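Local coordinates for acetyltransferase (Bacillus cereus, PDB 1Y9W), which transfers acetyl groups as a member of the GNAT family, whose usual acetyl donor is acetyl-coenzyme A, at the interface of chains A and B. Sequence-based numbering; all coordinates share one arbitrary frame. Chains: chain A/B, Acetyltransferase.

Contact 1: the interface of chains A and B. Residues chain A 55, 68-70, 108; chain B 17, 20-21.
A:Trp70 spreads its indole across the flank of B:Lys20, and this ring-on-methylene contact makes up one part of the patch. With CG anti to the backbone N (chi1 175°), the tryptophan ring is set over the lysine. CB of B:Lys20 lies over the five-membered ring, 3.6 Å from its centroid. CG comes next, over the six-membered ring, and CD continues past CZ2 at 3.7 Å. The bend at chi2 (-64°) lays the lysine chain across the indole face while its amino group runs on beyond it. Lysine suits this place because its long apolar stem can cover an aromatic face and still carry a charge away from it.

Further apolar contacts continue the seam. CB of A:Trp70 meets both B:Ile17 CG2 and B:Val21 CG2, each 3.8 Å away. The other branch of B:Ile17 ends in CD1, which touches CE3 of the indole at 3.9 Å. Branched residues one turn apart on helix 11-28 thus form a ridge against strand 63-71.

At A:Phe68 the ring takes part by its edge: B:Val21 CG1 lies in the ring plane, 3.8 Å from CD1. The same methyl meets A:Gln108 NE2, the side-chain amide nitrogen, at 3.9 Å, the side chains of A:Gln108 and B:Val21 crossing at about a right angle.

The patch seats a helix of one subunit on a strand of the other through apolar surface, and may thereby stabilise a dimer.

Contact 2: the interface of chains A and B. Residues chain A 124, 127, 133; chain B 61, 63, 99, 101, 139.
A:His127 reaches from its loop into a group of B side chains, its NE2 over the B:His63 ring. Its CG stands anti to the backbone N (chi1 170°), which carries the imidazole from CB toward strands 63-71 and 99-105 of chain B. Beyond CG the ring divides. On one branch CD2 meets CD2 of B:Leu99 at 4.0 Å; on the other ND1 lies 3.8 Å from CD1 of B:Leu101. That methyl also touches CE1, at 3.7 Å. A:Gln133 OE1, from the same chain, sits at the edge of the imidazole in its plane. At the tip NE2 lies over the centre of B:His63, 3.4 Å above its plane, its outward axis slanting well away from that centre, and the two imidazoles are inclined by roughly 45° rather than stacked. Histidine suits the spot, since its flat face can lie against both leucine methyls, which stand on the same side of it, while NE2 reaches an aromatic face.

Alongside, A:Val124 meets the leucines tip to tip, each short branch abutting the end of a different leucine: CG1 faces B:Leu99 CD1 and CG2 faces B:Leu101 CD2. B:Leu99 CD1 also lies 3.9 Å from the plane of the B:Arg139 guanidinium, over its centre.

Contact 3: the interface of chains A and B. Residues chain A 44-46, 52, 80; chain B 1, 3-5.
The backbone N of B:His5 donates to the carbonyl O of A:Lys45 over 3.0 Å. In return A:Lys45 N donates to B:His5 O at 3.1 Å. The pair forms an antiparallel beta bridge, by which the N-terminal strand of one GNAT-family subunit, residues 5-8, joins strand 38-45 of the other. The imidazole of B:His5 folds back toward the bridge (chi1 55°), and the A:Lys45 carbonyl oxygen lies above one face of it, toward the rim. The aliphatic stem of A:Lys45 passes the same ring, CG and CE each 3.9 Å from CE1.

Just before the bridge, B:Lys4 extends in the other direction. Its CE sits over the centre of the A:Phe52 ring, 3.3 Å from the centroid, in a close CH-pi contact. The extended run out to CE sets that methylene on the ring, and the bend at chi4 (64°) then turns NZ away from it. CD and CE both lie 3.5 Å from the phenol oxygen OH of A:Tyr80, while CD also touches A:Val44 CG1. Lysine is apt here, since its methylenes can fill a slot between two aromatic side chains and its amino end can lie near the tyrosine hydroxyl. The flexible, polarisable B:Met1 adapts to the tyrosine ring, bent so that SD rests 3.8 Å from CE1.

Contact 1: the interface of chains A and B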
# COMPACT_ATOMS: atom_id res chain seq x y z
N VAL A 55 -1.44 -12.99 -11.17
CA VAL A 55 -1.16 -12.46 -9.84
C VAL A 55 0.09 -11.60 -9.95
O VAL A 55 1.03 -11.96 -10.66
CB VAL A 55 -0.94 -13.60 -8.81
CG1 VAL A 55 0.26 -14.45 -9.21
CG2 VAL A 55 -0.75 -13.00 -7.41
N PHE A 68 -2.22 -7.69 -6.68
CA PHE A 68 -3.45 -8.06 -7.37
C PHE A 68 -3.48 -9.53 -7.75
O PHE A 68 -2.47 -10.11 -8.16
CB PHE A 68 -3.61 -7.22 -8.63
CG PHE A 68 -3.69 -5.75 -8.36
CD1 PHE A 68 -4.89 -5.16 -8.01
CD2 PHE A 68 -2.55 -4.96 -8.44
CE1 PHE A 68 -4.97 -3.81 -7.74
CE2 PHE A 68 -2.61 -3.61 -8.16
CZ PHE A 68 -3.82 -3.03 -7.81
N LEU A 69 -4.65 -10.13 -7.61
CA LEU A 69 -4.86 -11.51 -7.99
C LEU A 69 -6.21 -11.57 -8.67
O LEU A 69 -7.24 -11.20 -8.08
CB LEU A 69 -4.84 -12.43 -6.76
CG LEU A 69 -4.83 -13.91 -7.13
CD1 LEU A 69 -4.25 -14.71 -5.98
CD2 LEU A 69 -6.23 -14.36 -7.46
N TRP A 70 -6.22 -12.03 -9.91
CA TRP A 70 -7.47 -12.10 -10.66
C TRP A 70 -7.60 -13.39 -11.45
O TRP A 70 -6.62 -13.94 -11.95
CB TRP A 70 -7.56 -10.91 -11.62
CG TRP A 70 -8.75 -10.95 -12.52
CD1 TRP A 70 -10.03 -10.61 -12.21
CD2 TRP A 70 -8.77 -11.38 -13.89
NE1 TRP A 70 -10.85 -10.80 -13.29
CE2 TRP A 70 -10.10 -11.27 -14.34
CE3 TRP A 70 -7.79 -11.86 -14.77
CZ2 TRP A 70 -10.48 -11.62 -15.64
CZ3 TRP A 70 -8.17 -12.20 -16.07
CH2 TRP A 70 -9.50 -12.08 -16.48
N GLN A 108 -13.96 -8.75 -2.12
CA GLN A 108 -12.90 -9.39 -2.89
C GLN A 108 -12.54 -10.78 -2.36
O GLN A 108 -11.39 -11.20 -2.43
CB GLN A 108 -11.63 -8.54 -2.87
CG GLN A 108 -11.79 -7.13 -3.37
CD GLN A 108 -10.47 -6.40 -3.39
OE1 GLN A 108 -9.71 -6.42 -2.42
NE2 GLN A 108 -10.18 -5.73 -4.51
N ILE B 17 -3.93 -7.39 -15.29
CA ILE B 17 -4.51 -8.03 -14.12
C ILE B 17 -5.06 -6.96 -13.17
O ILE B 17 -6.17 -7.08 -12.65
CB ILE B 17 -3.46 -8.89 -13.35
CG1 ILE B 17 -2.93 -10.01 -14.26
CG2 ILE B 17 -4.08 -9.48 -12.08
CD1 ILE B 17 -3.99 -11.02 -14.68
N LYS B 20 -8.27 -5.43 -14.39
CA LYS B 20 -9.39 -6.36 -14.23
C LYS B 20 -9.92 -6.33 -12.80
O LYS B 20 -11.13 -6.41 -12.58
CB LYS B 20 -8.94 -7.79 -14.59
CG LYS B 20 -8.95 -8.08 -16.09
CD LYS B 20 -10.37 -8.01 -16.64
CE LYS B 20 -10.44 -8.33 -18.12
NZ LYS B 20 -11.84 -8.24 -18.61
N VAL B 21 -9.03 -6.23 -11.82
CA VAL B 21 -9.44 -6.18 -10.42
C VAL B 21 -10.16 -4.86 -10.17
O VAL B 21 -11.21 -4.82 -9.54
CB VAL B 21 -8.21 -6.29 -9.49
CG1 VAL B 21 -8.62 -6.04 -8.05
CG2 VAL B 21 -7.59 -7.66 -9.62

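Contact 2: the interface of chains A and B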
# COMPACT_ATOMS: atom_id res chain seq x y z
N VAL A 124 -10.15 -2.85 8.82
CA VAL A 124 -10.67 -1.49 8.83
C VAL A 124 -12.15 -1.69 8.54
O VAL A 124 -12.53 -2.03 7.43
CB VAL A 124 -10.02 -0.61 7.74
CG1 VAL A 124 -10.65 0.80 7.76
CG2 VAL A 124 -8.52 -0.51 7.97
N HIS A 127 -15.29 0.47 5.39
CA HIS A 127 -14.45 1.18 4.44
C HIS A 127 -14.19 0.29 3.25
O HIS A 127 -13.66 -0.81 3.40
CB HIS A 127 -13.11 1.56 5.05
CG HIS A 127 -12.13 2.08 4.04
ND1 HIS A 127 -10.91 1.49 3.80
CD2 HIS A 127 -12.22 3.10 3.15
CE1 HIS A 127 -10.29 2.13 2.82
NE2 HIS A 127 -11.07 3.11 2.41
N GLN A 133 -12.16 -3.78 4.98
CA GLN A 133 -10.89 -4.18 4.39
C GLN A 133 -10.14 -5.06 5.38
O GLN A 133 -9.92 -4.68 6.53
CB GLN A 133 -10.08 -2.92 4.04
CG GLN A 133 -8.72 -3.20 3.43
CD GLN A 133 -8.00 -1.94 2.99
OE1 GLN A 133 -8.26 -0.84 3.48
NE2 GLN A 133 -7.06 -2.09 2.07
N PHE B 61 -12.53 6.48 -2.35
CA PHE B 61 -13.47 5.82 -1.44
C PHE B 61 -13.77 6.75 -0.27
O PHE B 61 -14.19 6.30 0.80
CB PHE B 61 -12.90 4.52 -0.86
CG PHE B 61 -12.76 3.40 -1.86
CD1 PHE B 61 -13.32 3.49 -3.13
CD2 PHE B 61 -12.06 2.25 -1.51
CE1 PHE B 61 -13.17 2.45 -4.04
CE2 PHE B 61 -11.91 1.19 -2.41
CZ PHE B 61 -12.46 1.30 -3.68
N HIS B 63 -11.65 8.54 1.60
CA HIS B 63 -10.68 8.32 2.66
C HIS B 63 -9.36 8.83 2.10
O HIS B 63 -9.18 8.90 0.87
CB HIS B 63 -10.57 6.83 3.04
CG HIS B 63 -9.46 6.09 2.37
ND1 HIS B 63 -8.43 5.49 3.07
CD2 HIS B 63 -9.23 5.81 1.06
CE1 HIS B 63 -7.62 4.88 2.23
NE2 HIS B 63 -8.08 5.06 1.00
N LEU B 99 -12.26 9.02 6.74
CA LEU B 99 -11.18 8.55 7.58
C LEU B 99 -9.85 8.70 6.90
O LEU B 99 -9.77 9.02 5.72
CB LEU B 99 -11.37 7.07 7.93
CG LEU B 99 -11.16 6.03 6.82
CD1 LEU B 99 -10.92 4.68 7.43
CD2 LEU B 99 -12.35 6.01 5.89
N LEU B 101 -6.06 6.65 6.58
CA LEU B 101 -5.33 5.41 6.82
C LEU B 101 -3.87 5.65 6.49
O LEU B 101 -3.53 6.41 5.58
CB LEU B 101 -5.85 4.27 5.95
CG LEU B 101 -7.26 3.73 6.19
CD1 LEU B 101 -7.53 2.60 5.21
CD2 LEU B 101 -7.39 3.23 7.63
N ARG B 139 -10.73 8.12 12.27
CA ARG B 139 -12.04 8.44 11.71
C ARG B 139 -12.19 9.96 11.74
O ARG B 139 -11.83 10.60 12.73
CB ARG B 139 -13.15 7.79 12.54
CG ARG B 139 -13.23 6.29 12.39
CD ARG B 139 -13.90 5.93 11.08
NE ARG B 139 -13.59 4.57 10.68
CZ ARG B 139 -14.16 3.93 9.66
NH1 ARG B 139 -15.09 4.52 8.92
NH2 ARG B 139 -13.77 2.70 9.36

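Contact 3: the interface of chains A and B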
# COMPACT_ATOMS: atom_id res chain seq x y z
N VAL A 44 -1.73 -17.07 -16.27
CA VAL A 44 -2.17 -18.33 -16.84
C VAL A 44 -2.74 -17.86 -18.16
O VAL A 44 -3.63 -17.01 -18.17
CB VAL A 44 -3.29 -18.97 -16.02
CG1 VAL A 44 -3.93 -20.09 -16.82
CG2 VAL A 44 -2.74 -19.49 -14.70
N LYS A 45 -2.23 -18.37 -19.28
CA LYS A 45 -2.74 -17.94 -20.57
C LYS A 45 -2.54 -18.98 -21.65
O LYS A 45 -1.94 -20.03 -21.40
CB LYS A 45 -2.04 -16.65 -20.99
CG LYS A 45 -0.55 -16.80 -21.21
CD LYS A 45 0.03 -15.51 -21.75
CE LYS A 45 1.53 -15.61 -21.91
NZ LYS A 45 2.13 -14.33 -22.41
N ASN A 46 -3.05 -18.70 -22.85
CA ASN A 46 -2.89 -19.62 -23.97
C ASN A 46 -1.95 -18.98 -24.98
O ASN A 46 -1.54 -17.82 -24.82
CB ASN A 46 -4.24 -19.94 -24.62
CG ASN A 46 -4.95 -18.70 -25.14
OD1 ASN A 46 -4.35 -17.64 -25.28
ND2 ASN A 46 -6.24 -18.84 -25.43
N PHE A 52 -6.34 -15.94 -18.61
CA PHE A 52 -7.38 -16.58 -17.81
C PHE A 52 -7.23 -16.25 -16.33
O PHE A 52 -8.18 -16.38 -15.57
CB PHE A 52 -7.32 -18.10 -18.00
CG PHE A 52 -7.63 -18.54 -19.40
CD1 PHE A 52 -8.95 -18.74 -19.81
CD2 PHE A 52 -6.60 -18.74 -20.33
CE1 PHE A 52 -9.24 -19.13 -21.12
CE2 PHE A 52 -6.88 -19.12 -21.65
CZ PHE A 52 -8.20 -19.32 -22.04
N TYR A 80 -7.55 -21.85 -10.70
CA TYR A 80 -6.34 -21.20 -11.18
C TYR A 80 -5.83 -20.22 -10.12
O TYR A 80 -4.62 -19.98 -10.03
CB TYR A 80 -6.61 -20.46 -12.49
CG TYR A 80 -6.91 -21.38 -13.65
CD1 TYR A 80 -6.06 -22.44 -13.97
CD2 TYR A 80 -8.05 -21.20 -14.42
CE1 TYR A 80 -6.34 -23.29 -15.03
CE2 TYR A 80 -8.34 -22.05 -15.49
CZ TYR A 80 -7.49 -23.09 -15.79
OH TYR A 80 -7.77 -23.93 -16.85
N MET B 1 -5.15 -27.22 -17.21
CA MET B 1 -4.03 -26.56 -17.93
C MET B 1 -3.91 -26.92 -19.42
O MET B 1 -2.99 -26.46 -20.09
CB MET B 1 -2.70 -26.86 -17.24
CG MET B 1 -2.53 -26.14 -15.92
SD MET B 1 -2.84 -24.38 -16.12
CE MET B 1 -1.34 -23.88 -16.95
N MET B 3 -3.85 -26.73 -23.14
CA MET B 3 -3.72 -25.59 -24.03
C MET B 3 -3.48 -24.29 -23.26
O MET B 3 -3.74 -23.19 -23.77
CB MET B 3 -4.94 -25.46 -24.94
CG MET B 3 -5.07 -26.63 -25.91
SD MET B 3 -6.34 -26.38 -27.16
CE MET B 3 -5.41 -26.72 -28.67
N LYS B 4 -2.98 -24.43 -22.04
CA LYS B 4 -2.67 -23.29 -21.18
C LYS B 4 -1.29 -23.48 -20.54
O LYS B 4 -0.77 -24.60 -20.45
CB LYS B 4 -3.71 -23.14 -20.08
CG LYS B 4 -5.09 -22.73 -20.56
CD LYS B 4 -5.97 -22.37 -19.38
CE LYS B 4 -7.39 -22.06 -19.80
NZ LYS B 4 -8.06 -23.25 -20.40
N HIS B 5 -0.69 -22.38 -20.10
CA HIS B 5 0.60 -22.45 -19.45
C HIS B 5 0.78 -21.28 -18.50
O HIS B 5 0.18 -20.22 -18.69
CB HIS B 5 1.73 -22.51 -20.49
CG HIS B 5 1.73 -21.39 -21.49
ND1 HIS B 5 2.26 -20.14 -21.21
CD2 HIS B 5 1.32 -21.34 -22.78
CE1 HIS B 5 2.18 -19.38 -22.29
NE2 HIS B 5 1.62 -20.09 -23.26

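Contact 1 and contact 3 lie close together, their C-alpha centres about 16 Å apart, whereas contact 2 is about 21 Å from contact 1 and 36 Å from contact 3. Strand 51-60 of chain A serves contact 3 through A:Phe52 but merely backs contact 1, where A:Val55 hides no surface, while strand 63-71 serves contact 1 from chain A and contact 2 from chain B. In chain B the terminal strand of contact 3 leads directly into the helix of contact 1, one continuous arm laid on the partner. Two-fold symmetry repeats each contact with chains exchanged, so the arms are reciprocal, which would suit a stable dimer.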